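Local coordinates for peptidoglycan-recognition protein LC (Drosophila melanogaster, PDB 2F2L) that activates the imd/Relish immune pathway as a cell-surface receptor, its extracellular domain probably taking part in recognition of bacterial peptidoglycan, at residues Val24-Ile28 / Tyr93-Leu98; Phe138-Ser142 / Tyr157-Ala161; Ile17-Leu22 / Arg79-Met84; Val27-Pro31 / Ala86-Asn90. All coordinates share one frame; numbering follows the deposited sequence.

The four contacts illustrate how chemistry follows depth in a mixed sheet with helices packed on it. Contacts 1, 2 and 4 are built round neighbouring strands 24-31 and 136-140. Contact 4 is buried and without hydrogen bonds between its segments, and contact 2, equally buried, is mainly aromatic. Contact 1, partly buried, is where strand 98-102 starts, and backbone hydrogen bonds lead there. Contact 3 lies at the surface between two loops and adds a salt bridge and a sulfate. Contacts 1 and 4 share Val-27 and Ile-28 and are joined by Ser-97 and His-87, while Leu-20 of contact 3 packs on Leu-98 of contact 1; contacts 2 and 3 do not touch.

Contact 1: residues Val24-Ile28 / Tyr93-Leu98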
loop_
_atom_site.group_PDB
_atom_site.type_symbol
_atom_site.label_atom_id
_atom_site.label_comp_id
_atom_site.label_asym_id
_atom_site.label_seq_id
_atom_site.Cartn_x
_atom_site.Cartn_y
_atom_site.Cartn_z
ATOM N N VAL A 24 -17.611 9.109 19.282
ATOM C CA VAL A 24 -18.557 8.032 18.951
ATOM C C VAL A 24 -18.935 7.237 20.197
ATOM O O VAL A 24 -18.130 7.090 21.132
ATOM C CB VAL A 24 -18.029 7.056 17.835
ATOM C CG1 VAL A 24 -17.684 7.830 16.554
ATOM C CG2 VAL A 24 -16.862 6.202 18.302
ATOM N N GLY A 25 -20.158 6.718 20.204
ATOM C CA GLY A 25 -20.636 5.875 21.301
ATOM C C GLY A 25 -20.534 4.393 20.985
ATOM O O GLY A 25 -20.875 3.542 21.811
ATOM N N LEU A 26 -20.038 4.085 19.791
ATOM C CA LEU A 26 -20.035 2.712 19.292
ATOM C C LEU A 26 -18.726 2.356 18.577
ATOM O O LEU A 26 -18.268 3.086 17.692
ATOM C CB LEU A 26 -21.206 2.529 18.338
ATOM C CG LEU A 26 -21.414 1.139 17.735
ATOM C CD1 LEU A 26 -21.736 0.134 18.812
ATOM C CD2 LEU A 26 -22.530 1.196 16.705
ATOM N N VAL A 27 -18.141 1.230 18.959
ATOM C CA VAL A 27 -16.955 0.685 18.300
ATOM C C VAL A 27 -17.303 -0.719 17.826
ATOM O O VAL A 27 -17.856 -1.516 18.601
ATOM C CB VAL A 27 -15.731 0.659 19.254
ATOM C CG1 VAL A 27 -14.490 0.098 18.550
ATOM C CG2 VAL A 27 -15.459 2.044 19.772
ATOM N N ILE A 28 -17.004 -1.026 16.561
ATOM C CA ILE A 28 -17.429 -2.285 15.930
ATOM C C ILE A 28 -16.234 -3.144 15.532
ATOM O O ILE A 28 -15.288 -2.666 14.862
ATOM C CB ILE A 28 -18.292 -2.014 14.678
ATOM C CG1 ILE A 28 -19.579 -1.277 15.072
ATOM C CG2 ILE A 28 -18.671 -3.311 13.976
ATOM C CD1 ILE A 28 -20.265 -0.594 13.909
ATOM N N TYR A 93 -24.894 3.313 10.722
ATOM C CA TYR A 93 -23.827 2.741 11.539
ATOM C C TYR A 93 -22.475 3.410 11.290
ATOM O O TYR A 93 -21.790 3.817 12.242
ATOM C CB TYR A 93 -23.726 1.225 11.304
ATOM C CG TYR A 93 -24.830 0.438 11.983
ATOM C CD1 TYR A 93 -25.044 0.550 13.358
ATOM C CD2 TYR A 93 -25.648 -0.429 11.265
ATOM C CE1 TYR A 93 -26.045 -0.171 13.999
ATOM C CE2 TYR A 93 -26.659 -1.167 11.905
ATOM C CZ TYR A 93 -26.850 -1.023 13.272
ATOM O OH TYR A 93 -27.839 -1.734 13.937
ATOM N N ASP A 94 -22.096 3.506 10.015
ATOM C CA ASP A 94 -20.778 4.019 9.618
ATOM C C ASP A 94 -20.552 5.462 10.063
ATOM O O ASP A 94 -19.427 5.823 10.406
ATOM C CB ASP A 94 -20.557 3.894 8.098
ATOM C CG ASP A 94 -20.420 2.449 7.637
ATOM O OD1 ASP A 94 -19.928 1.603 8.431
ATOM O OD2 ASP A 94 -20.800 2.144 6.477
ATOM N N SER A 95 -21.607 6.272 10.085
ATOM C CA SER A 95 -21.496 7.664 10.530
ATOM C C SER A 95 -21.454 7.825 12.072
ATOM O O SER A 95 -21.231 8.926 12.580
ATOM C CB SER A 95 -22.638 8.498 9.951
ATOM O OG SER A 95 -23.868 8.170 10.584
ATOM N N GLN A 96 -21.684 6.735 12.800
ATOM C CA GLN A 96 -21.815 6.786 14.260
ATOM C C GLN A 96 -20.949 5.754 14.979
ATOM O O GLN A 96 -21.229 5.380 16.118
ATOM C CB GLN A 96 -23.284 6.604 14.634
ATOM C CG GLN A 96 -24.157 7.695 14.071
ATOM C CD GLN A 96 -25.591 7.557 14.470
ATOM O OE1 GLN A 96 -26.030 8.200 15.424
ATOM N NE2 GLN A 96 -26.348 6.734 13.741
ATOM N N SER A 97 -19.869 5.324 14.334
ATOM C CA SER A 97 -18.996 4.304 14.917
ATOM C C SER A 97 -17.561 4.448 14.440
ATOM O O SER A 97 -17.271 5.207 13.520
ATOM C CB SER A 97 -19.504 2.893 14.583
ATOM O OG SER A 97 -19.542 2.649 13.174
ATOM N N LEU A 98 -16.674 3.732 15.122
ATOM C CA LEU A 98 -15.335 3.454 14.647
ATOM C C LEU A 98 -15.257 1.954 14.469
ATOM O O LEU A 98 -15.927 1.194 15.193
ATOM C CB LEU A 98 -14.295 3.886 15.674
ATOM C CG LEU A 98 -14.040 5.382 15.839
ATOM C CD1 LEU A 98 -13.277 5.603 17.127
ATOM C CD2 LEU A 98 -13.274 5.997 14.637
HETATM O O HOH W 1 -22.056 6.820 18.163
#
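Ile-28 and Ser-97 meet where strand 24-31 receives the chain leaving helix 91-94, and the isoleucine can be traced atom by atom. Its CB is 4.0 Å from Leu-98 O, the same oxygen that accepts the backbone N of Ile-28 at 2.8 Å. CG1, anti to the carbonyl carbon (chi1 -63°), turns the branch to Ser-97 CB, and the tip, CD1, ends 3.4 Å from Ser-97 OG. That hydroxyl is held in place: it donates to Tyr-93 O at 2.7 Å from above the carbonyl plane, while Gln-96 N reaches the same oxygen from the opposite face, and His-87 NE2 is a further partner of OG.

Leu-98 N donates to Leu-26 O at 3.1 Å, in the carbonyl plane, so that Leu-98 is bonded to the residues before and after Val-27, the pattern of a parallel bridge. From before the corner at Gly-25, Val-24 reaches Leu-98; their side chains cross at about a right angle, with Val-24 CG2 3.8 Å from Leu-98 CD1. A water links Gly-25 N to Gln-96 O. Strand 24-31 lies between strands 98-102 and 136-140, Val-27 bonding Arg-137 and Thr-139 by backbone, with Ile-28 touching Ser-141 and Leu-144 of helix 141-144.

Contact 2: residues Phe138-Ser142 / Tyr157-Ala161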
loop_
_atom_site.group_PDB
_atom_site.type_symbol
_atom_site.label_atom_id
_atom_site.label_comp_id
_atom_site.label_asym_id
_atom_site.label_seq_id
_atom_site.Cartn_x
_atom_site.Cartn_y
_atom_site.Cartn_z
ATOM N N PHE A 138 -18.872 -1.605 22.751
ATOM C CA PHE A 138 -18.003 -2.346 21.823
ATOM C C PHE A 138 -18.810 -3.580 21.415
ATOM O O PHE A 138 -19.315 -4.314 22.277
ATOM C CB PHE A 138 -16.696 -2.705 22.540
ATOM C CG PHE A 138 -15.624 -3.355 21.671
ATOM C CD1 PHE A 138 -15.513 -3.095 20.307
ATOM C CD2 PHE A 138 -14.685 -4.191 22.259
ATOM C CE1 PHE A 138 -14.517 -3.697 19.540
ATOM C CE2 PHE A 138 -13.679 -4.800 21.496
ATOM C CZ PHE A 138 -13.589 -4.539 20.132
ATOM N N THR A 139 -19.001 -3.790 20.118
ATOM C CA THR A 139 -19.826 -4.916 19.657
ATOM C C THR A 139 -19.318 -5.554 18.378
ATOM O O THR A 139 -18.415 -5.039 17.735
ATOM C CB THR A 139 -21.304 -4.506 19.466
ATOM O OG1 THR A 139 -22.116 -5.682 19.322
ATOM C CG2 THR A 139 -21.492 -3.640 18.278
ATOM N N ALA A 140 -19.922 -6.689 18.037
ATOM C CA ALA A 140 -19.608 -7.423 16.832
ATOM C C ALA A 140 -20.424 -6.894 15.685
ATOM O O ALA A 140 -21.643 -6.655 15.810
ATOM C CB ALA A 140 -19.890 -8.906 17.026
ATOM N N SER A 141 -19.750 -6.729 14.554
ATOM C CA SER A 141 -20.420 -6.421 13.309
ATOM C C SER A 141 -21.533 -7.422 13.005
ATOM O O SER A 141 -22.568 -7.047 12.462
ATOM C CB SER A 141 -19.409 -6.357 12.158
ATOM O OG SER A 141 -18.792 -7.611 11.942
ATOM N N SER A 142 -21.332 -8.684 13.390
ATOM C CA SER A 142 -22.296 -9.733 13.099
ATOM C C SER A 142 -23.564 -9.646 13.953
ATOM O O SER A 142 -24.623 -10.087 13.526
ATOM C CB SER A 142 -21.667 -11.115 13.286
ATOM O OG SER A 142 -21.238 -11.293 14.615
ATOM N N TYR A 157 -15.183 -12.835 18.442
ATOM C CA TYR A 157 -16.153 -12.137 19.293
ATOM C C TYR A 157 -16.277 -12.755 20.688
ATOM O O TYR A 157 -16.497 -12.039 21.658
ATOM C CB TYR A 157 -17.523 -12.083 18.620
ATOM C CG TYR A 157 -17.479 -11.484 17.228
ATOM C CD1 TYR A 157 -16.802 -10.290 16.983
ATOM C CD2 TYR A 157 -18.124 -12.104 16.158
ATOM C CE1 TYR A 157 -16.774 -9.728 15.721
ATOM C CE2 TYR A 157 -18.082 -11.554 14.879
ATOM C CZ TYR A 157 -17.406 -10.368 14.673
ATOM O OH TYR A 157 -17.357 -9.805 13.414
ATOM N N ALA A 158 -16.110 -14.076 20.771
ATOM C CA ALA A 158 -16.110 -14.796 22.051
ATOM C C ALA A 158 -14.989 -14.321 22.974
ATOM O O ALA A 158 -15.129 -14.359 24.193
ATOM C CB ALA A 158 -15.988 -16.297 21.810
ATOM N N SER A 159 -13.889 -13.852 22.379
ATOM C CA SER A 159 -12.742 -13.332 23.132
ATOM C C SER A 159 -13.027 -12.021 23.878
ATOM O O SER A 159 -12.318 -11.686 24.832
ATOM C CB SER A 159 -11.536 -13.154 22.195
ATOM O OG SER A 159 -11.328 -14.330 21.414
ATOM N N PHE A 160 -14.054 -11.285 23.445
ATOM C CA PHE A 160 -14.470 -10.040 24.107
ATOM C C PHE A 160 -15.739 -10.192 24.946
ATOM O O PHE A 160 -16.192 -9.238 25.569
ATOM C CB PHE A 160 -14.736 -8.946 23.068
ATOM C CG PHE A 160 -13.587 -8.679 22.159
ATOM C CD1 PHE A 160 -12.366 -8.276 22.668
ATOM C CD2 PHE A 160 -13.734 -8.802 20.787
ATOM C CE1 PHE A 160 -11.304 -8.010 21.828
ATOM C CE2 PHE A 160 -12.688 -8.535 19.939
ATOM C CZ PHE A 160 -11.466 -8.131 20.455
ATOM N N ALA A 161 -16.296 -11.394 24.979
ATOM C CA ALA A 161 -17.617 -11.623 25.584
ATOM C C ALA A 161 -17.738 -11.198 27.050
ATOM O O ALA A 161 -18.800 -10.742 27.470
ATOM C CB ALA A 161 -18.028 -13.086 25.414
#
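Ala-140 and Tyr-157 bring the two backbones closest, their CA atoms 6.3 Å apart, where strand 136-140 ends at the N-cap of helix 141-144 and faces Tyr-157 of helix 154-158. No backbone hydrogen bond joins the segments, so side chains carry the contact.

The methyl CB of Ala-140 sits over the centre of the Tyr-157 ring, 3.4 Å from its centroid and 11° off the normal, a close CH-pi contact. Two serine hydroxyls also approach the ring obliquely: Ser-142 OG comes to 3.2 Å from CE2 of Tyr-157, and Ser-141 OG lies 3.0 Å from Tyr-157 OH. In both serines OG stands between the backbone N and the carbonyl carbon (chi1 64° in Ser-141), which turns it to the tyrosine. The strongest partner of Tyr-157 OH is Phe-151 O, so the buried hydroxyl is not left to apolar surroundings.

Further back along the strand, Phe-138 points the edge of its ring into the face of Phe-160. CE2 of Phe-138 stands over the centre of that face and lies 3.9 Å from Phe-160 CD1; the planes meet at 56°, an edge-to-face pair with centroids 4.9 Å apart. The domain has the amidase-like fold of the peptidoglycan-recognition family, a mixed central sheet flanked by helices. In this chain the C-terminal segment runs beside strand 136-140, His-165 and Ser-167 bonding Phe-138 by backbone, and Trp-163 and Trp-166 join Phe-138 and Phe-160 in an aromatic cluster against helix 113-128.

Contact 3: residues Ile17-Leu22 / Arg79-Met84; sequences IPDLEL and RGWNKM. With SO4 (sulfate ion), chain E.
Lys-83 and Asp-19 supply the charged part of this loop-to-loop contact. The lysine chain bends at chi2 (-65°) and then runs out straight to NZ, which makes three hydrogen bonds, each of 2.8 Å, to Asp-19 OD1, Ile-17 O and O2 of a sulfate ion. The first is part of a salt bridge and meets the carboxylate from above its plane; the sulfate probably comes from the crystallisation liquor. The ion and the carboxylate would both be expected to stabilise the positive charge of NZ.

Backbone bonds pair the loops on either side of the Asp-19 and Lys-83 bridge. Met-84 N gives a nearly straight bond (177°) to Pro-18 O at 2.9 Å, and Leu-20 N donates to Asn-82 O at 3.0 Å. A water also bridges Leu-20 O and Asn-82 O. Within its own loop, NH1 of Arg-79 donates to Met-84 O at 2.8 Å.

That guanidinium also has a contact over its plane: Ile-17 CD1 rests over one face, offset toward the rim.

Apolar contacts fill in around these bonds. Pro-18 CG touches Met-84 CE at 3.8 Å, and the side chains of Leu-20 and Met-84, crossing at about a right angle, touch through CD2 and CG.

The contact joins the loop after strand 2-3 to the loop after strand 75-77; Leu-20 and Trp-81 both touch Leu-98 at the start of strand 98-102.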
loop_
_atom_site.group_PDB
_atom_site.type_symbol
_atom_site.label_atom_id
_atom_site.label_comp_id
_atom_site.label_asym_id
_atom_site.label_seq_id
_atom_site.Cartn_x
_atom_site.Cartn_y
_atom_site.Cartn_z
ATOM N N ILE A 17 -13.047 12.201 2.173
ATOM C CA ILE A 17 -13.821 11.301 3.024
ATOM C C ILE A 17 -14.466 12.132 4.131
ATOM O O ILE A 17 -13.836 13.045 4.659
ATOM C CB ILE A 17 -12.905 10.186 3.569
ATOM C CG1 ILE A 17 -12.557 9.249 2.397
ATOM C CG2 ILE A 17 -13.591 9.401 4.698
ATOM C CD1 ILE A 17 -11.581 8.169 2.725
ATOM N N PRO A 18 -15.733 11.856 4.465
ATOM C CA PRO A 18 -16.378 12.721 5.466
ATOM C C PRO A 18 -15.813 12.514 6.873
ATOM O O PRO A 18 -15.376 11.422 7.203
ATOM C CB PRO A 18 -17.846 12.281 5.422
ATOM C CG PRO A 18 -17.975 11.435 4.182
ATOM C CD PRO A 18 -16.650 10.798 4.009
ATOM N N ASP A 19 -15.810 13.574 7.670
ATOM C CA ASP A 19 -15.435 13.487 9.074
ATOM C C ASP A 19 -16.553 12.845 9.882
ATOM O O ASP A 19 -17.732 13.070 9.622
ATOM C CB ASP A 19 -15.196 14.874 9.659
ATOM C CG ASP A 19 -14.033 15.605 9.019
ATOM O OD1 ASP A 19 -13.005 14.975 8.702
ATOM O OD2 ASP A 19 -14.152 16.839 8.880
ATOM N N LEU A 20 -16.173 12.078 10.891
ATOM C CA LEU A 20 -17.105 11.693 11.957
ATOM C C LEU A 20 -17.462 12.845 12.900
ATOM O O LEU A 20 -16.614 13.683 13.214
ATOM C CB LEU A 20 -16.478 10.605 12.812
ATOM C CG LEU A 20 -16.391 9.206 12.241
ATOM C CD1 LEU A 20 -15.511 8.370 13.169
ATOM C CD2 LEU A 20 -17.779 8.616 12.115
ATOM N N GLU A 21 -18.709 12.859 13.373
ATOM C CA GLU A 21 -19.067 13.632 14.562
ATOM C C GLU A 21 -18.535 12.873 15.776
ATOM O O GLU A 21 -18.903 11.714 16.000
ATOM C CB GLU A 21 -20.580 13.796 14.699
ATOM C CG GLU A 21 -21.273 14.425 13.503
ATOM C CD GLU A 21 -20.821 15.845 13.238
ATOM O OE1 GLU A 21 -20.646 16.603 14.218
ATOM O OE2 GLU A 21 -20.655 16.201 12.045
ATOM N N LEU A 22 -17.670 13.513 16.550
ATOM C CA LEU A 22 -17.032 12.856 17.693
ATOM C C LEU A 22 -17.570 13.420 19.014
ATOM O O LEU A 22 -18.035 14.538 19.051
ATOM C CB LEU A 22 -15.513 13.045 17.630
ATOM C CG LEU A 22 -14.811 12.533 16.367
ATOM C CD1 LEU A 22 -13.380 13.031 16.330
ATOM C CD2 LEU A 22 -14.844 11.009 16.272
ATOM N N ARG A 79 -8.387 4.572 8.201
ATOM C CA ARG A 79 -8.906 5.931 8.060
ATOM C C ARG A 79 -8.669 6.789 9.302
ATOM O O ARG A 79 -8.905 8.002 9.284
ATOM C CB ARG A 79 -10.393 5.894 7.757
ATOM C CG ARG A 79 -10.723 5.078 6.533
ATOM C CD ARG A 79 -12.126 5.343 6.023
ATOM N NE ARG A 79 -12.391 4.527 4.838
ATOM C CZ ARG A 79 -13.430 4.666 4.024
ATOM N NH1 ARG A 79 -14.359 5.589 4.253
ATOM N NH2 ARG A 79 -13.536 3.876 2.958
ATOM N N GLY A 80 -8.252 6.163 10.398
ATOM C CA GLY A 80 -7.927 6.894 11.616
ATOM C C GLY A 80 -9.126 7.270 12.461
ATOM O O GLY A 80 -10.245 6.809 12.227
ATOM N N TRP A 81 -8.864 8.124 13.455
ATOM C CA TRP A 81 -9.840 8.522 14.468
ATOM C C TRP A 81 -10.939 9.416 13.938
ATOM O O TRP A 81 -12.047 9.404 14.460
ATOM C CB TRP A 81 -9.154 9.288 15.610
ATOM C CG TRP A 81 -8.229 8.487 16.444
ATOM C CD1 TRP A 81 -6.887 8.680 16.593
ATOM C CD2 TRP A 81 -8.572 7.365 17.271
ATOM N NE1 TRP A 81 -6.370 7.740 17.451
ATOM C CE2 TRP A 81 -7.385 6.924 17.887
ATOM C CE3 TRP A 81 -9.771 6.695 17.550
ATOM C CZ2 TRP A 81 -7.358 5.837 18.771
ATOM C CZ3 TRP A 81 -9.747 5.619 18.432
ATOM C CH2 TRP A 81 -8.550 5.199 19.029
ATOM N N ASN A 82 -10.627 10.218 12.925
ATOM C CA ASN A 82 -11.471 11.355 12.598
ATOM C C ASN A 82 -12.321 11.200 11.368
ATOM O O ASN A 82 -13.174 12.033 11.130
ATOM C CB ASN A 82 -10.613 12.600 12.444
ATOM C CG ASN A 82 -9.832 12.916 13.688
ATOM O OD1 ASN A 82 -10.312 12.726 14.808
ATOM N ND2 ASN A 82 -8.620 13.416 13.502
ATOM N N LYS A 83 -12.087 10.147 10.584
ATOM C CA LYS A 83 -12.788 9.959 9.311
ATOM C C LYS A 83 -13.772 8.790 9.362
ATOM O O LYS A 83 -13.514 7.767 9.992
ATOM C CB LYS A 83 -11.780 9.747 8.172
ATOM C CG LYS A 83 -10.944 10.975 7.824
ATOM C CD LYS A 83 -11.807 12.098 7.265
ATOM C CE LYS A 83 -10.979 13.217 6.654
ATOM N NZ LYS A 83 -11.866 14.321 6.179
ATOM N N MET A 84 -14.903 8.965 8.683
ATOM C CA MET A 84 -15.934 7.945 8.616
ATOM C C MET A 84 -15.433 6.702 7.837
ATOM O O MET A 84 -14.846 6.815 6.748
ATOM C CB MET A 84 -17.154 8.551 7.938
ATOM C CG MET A 84 -18.434 7.797 8.107
ATOM S SD MET A 84 -19.805 8.718 7.361
ATOM C CE MET A 84 -19.581 8.288 5.663
HETATM S S SO4 E . -11.563 18.398 6.499
HETATM O O1 SO4 E . -12.901 18.413 7.086
HETATM O O2 SO4 E . -11.235 17.063 5.994
HETATM O O3 SO4 E . -10.580 18.788 7.505
HETATM O O4 SO4 E . -11.522 19.340 5.384
HETATM O O HOH W 2 -10.762 13.529 3.111
HETATM O O HOH W 3 -14.117 14.186 12.773
#

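Contact 4: residues Val27-Pro31 / Ala86-Asn90; sequences VIALP and AHMNN
His-87 NE2 has a hydrogen bond from outside the contact, to Ser-97 OG, and at the same edge of the ring it meets Ile-28 CD1 from strand 24-31. The methyl lies in the plane of the imidazole, 3.7 Å from NE2 of His-87, so the aliphatic tip fills the rim beside the polar atom. The bond to Ser-97 helps fix the rotation of the ring. In His-87, CG lies between the backbone N and the carbonyl carbon (chi1 46°), and this places the imidazole with its NE2 and CD2 edge against Ile-28 CD1. CB of the histidine meets Leu-30 instead: CD1 of the leucine is 3.9 Å from that CB and CD2 is 4.0 Å, the two branches resting on one methylene.

Within the central sheet of this peptidoglycan-recognition domain, Ile-28 and Leu-30 point to the same side of the strand, and the loop 86-90 lies over that side just before helix 91-94. Met-88 completes the cover. Its chain bends at chi2 and chi3, and this curl brings SD to 4.0 Å from Ile-28 CG2, with Met-88 CG also 4.0 Å from Ile-28 CD1. Asp-94 accepts Met-88 N through OD1 and Asn-90 N through OD2, while Leu-144 of helix 141-144 touches Met-88.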
loop_
_atom_site.group_PDB
_atom_site.type_symbol
_atom_site.label_atom_id
_atom_site.label_comp_id
_atom_site.label_asym_id
_atom_site.label_seq_id
_atom_site.Cartn_x
_atom_site.Cartn_y
_atom_site.Cartn_z
ATOM N N VAL A 27 -18.141 1.230 18.959
ATOM C CA VAL A 27 -16.955 0.685 18.300
ATOM C C VAL A 27 -17.303 -0.719 17.826
ATOM O O VAL A 27 -17.856 -1.516 18.601
ATOM C CB VAL A 27 -15.731 0.659 19.254
ATOM C CG1 VAL A 27 -14.490 0.098 18.550
ATOM C CG2 VAL A 27 -15.459 2.044 19.772
ATOM N N ILE A 28 -17.004 -1.026 16.561
ATOM C CA ILE A 28 -17.429 -2.285 15.930
ATOM C C ILE A 28 -16.234 -3.144 15.532
ATOM O O ILE A 28 -15.288 -2.666 14.862
ATOM C CB ILE A 28 -18.292 -2.014 14.678
ATOM C CG1 ILE A 28 -19.579 -1.277 15.072
ATOM C CG2 ILE A 28 -18.671 -3.311 13.976
ATOM C CD1 ILE A 28 -20.265 -0.594 13.909
ATOM N N ALA A 29 -16.272 -4.413 15.941
ATOM C CA ALA A 29 -15.212 -5.355 15.599
ATOM C C ALA A 29 -15.595 -6.159 14.357
ATOM O O ALA A 29 -16.757 -6.513 14.172
ATOM C CB ALA A 29 -14.900 -6.267 16.768
ATOM N N LEU A 30 -14.620 -6.387 13.487
ATOM C CA LEU A 30 -14.831 -7.133 12.257
ATOM C C LEU A 30 -13.589 -7.975 11.927
ATOM O O LEU A 30 -12.474 -7.600 12.278
ATOM C CB LEU A 30 -15.112 -6.205 11.063
ATOM C CG LEU A 30 -16.155 -5.092 11.151
ATOM C CD1 LEU A 30 -15.511 -3.764 11.500
ATOM C CD2 LEU A 30 -16.896 -4.967 9.837
ATOM N N PRO A 31 -13.784 -9.106 11.236
ATOM C CA PRO A 31 -12.654 -9.840 10.674
ATOM C C PRO A 31 -12.280 -9.269 9.301
ATOM O O PRO A 31 -13.139 -8.715 8.614
ATOM C CB PRO A 31 -13.213 -11.254 10.538
ATOM C CG PRO A 31 -14.655 -11.018 10.209
ATOM C CD PRO A 31 -15.062 -9.767 10.940
ATOM N N ALA A 86 -16.221 2.679 6.253
ATOM C CA ALA A 86 -17.182 2.115 5.311
ATOM C C ALA A 86 -17.400 0.624 5.606
ATOM O O ALA A 86 -17.713 -0.178 4.728
ATOM C CB ALA A 86 -16.687 2.325 3.900
ATOM N N HIS A 87 -17.276 0.287 6.878
ATOM C CA HIS A 87 -17.251 -1.093 7.329
ATOM C C HIS A 87 -18.621 -1.783 7.289
ATOM O O HIS A 87 -18.696 -2.936 6.906
ATOM C CB HIS A 87 -16.604 -1.181 8.724
ATOM C CG HIS A 87 -17.109 -0.163 9.695
ATOM N ND1 HIS A 87 -16.690 1.152 9.681
ATOM C CD2 HIS A 87 -18.015 -0.263 10.697
ATOM C CE1 HIS A 87 -17.311 1.814 10.644
ATOM N NE2 HIS A 87 -18.120 0.979 11.274
ATOM N N MET A 88 -19.698 -1.100 7.662
ATOM C CA MET A 88 -21.040 -1.720 7.634
ATOM C C MET A 88 -21.810 -1.554 6.310
ATOM O O MET A 88 -22.866 -2.188 6.118
ATOM C CB MET A 88 -21.902 -1.168 8.773
ATOM C CG MET A 88 -21.284 -1.309 10.150
ATOM S SD MET A 88 -20.819 -3.000 10.569
ATOM C CE MET A 88 -22.460 -3.626 10.923
ATOM N N ASN A 89 -21.301 -0.723 5.399
ATOM C CA ASN A 89 -22.024 -0.396 4.160
ATOM C C ASN A 89 -23.422 0.112 4.498
ATOM O O ASN A 89 -24.411 -0.228 3.840
ATOM C CB ASN A 89 -22.114 -1.619 3.241
ATOM C CG ASN A 89 -20.761 -2.242 2.974
ATOM O OD1 ASN A 89 -19.894 -1.622 2.361
ATOM N ND2 ASN A 89 -20.576 -3.485 3.421
ATOM N N ASN A 90 -23.482 0.913 5.554
ATOM C CA ASN A 90 -24.721 1.441 6.073
ATOM C C ASN A 90 -24.396 2.757 6.749
ATOM O O ASN A 90 -23.643 2.781 7.727
ATOM C CB ASN A 90 -25.308 0.443 7.064
ATOM C CG ASN A 90 -26.568 0.931 7.706
ATOM O OD1 ASN A 90 -26.562 1.910 8.435
ATOM N ND2 ASN A 90 -27.649 0.240 7.464
#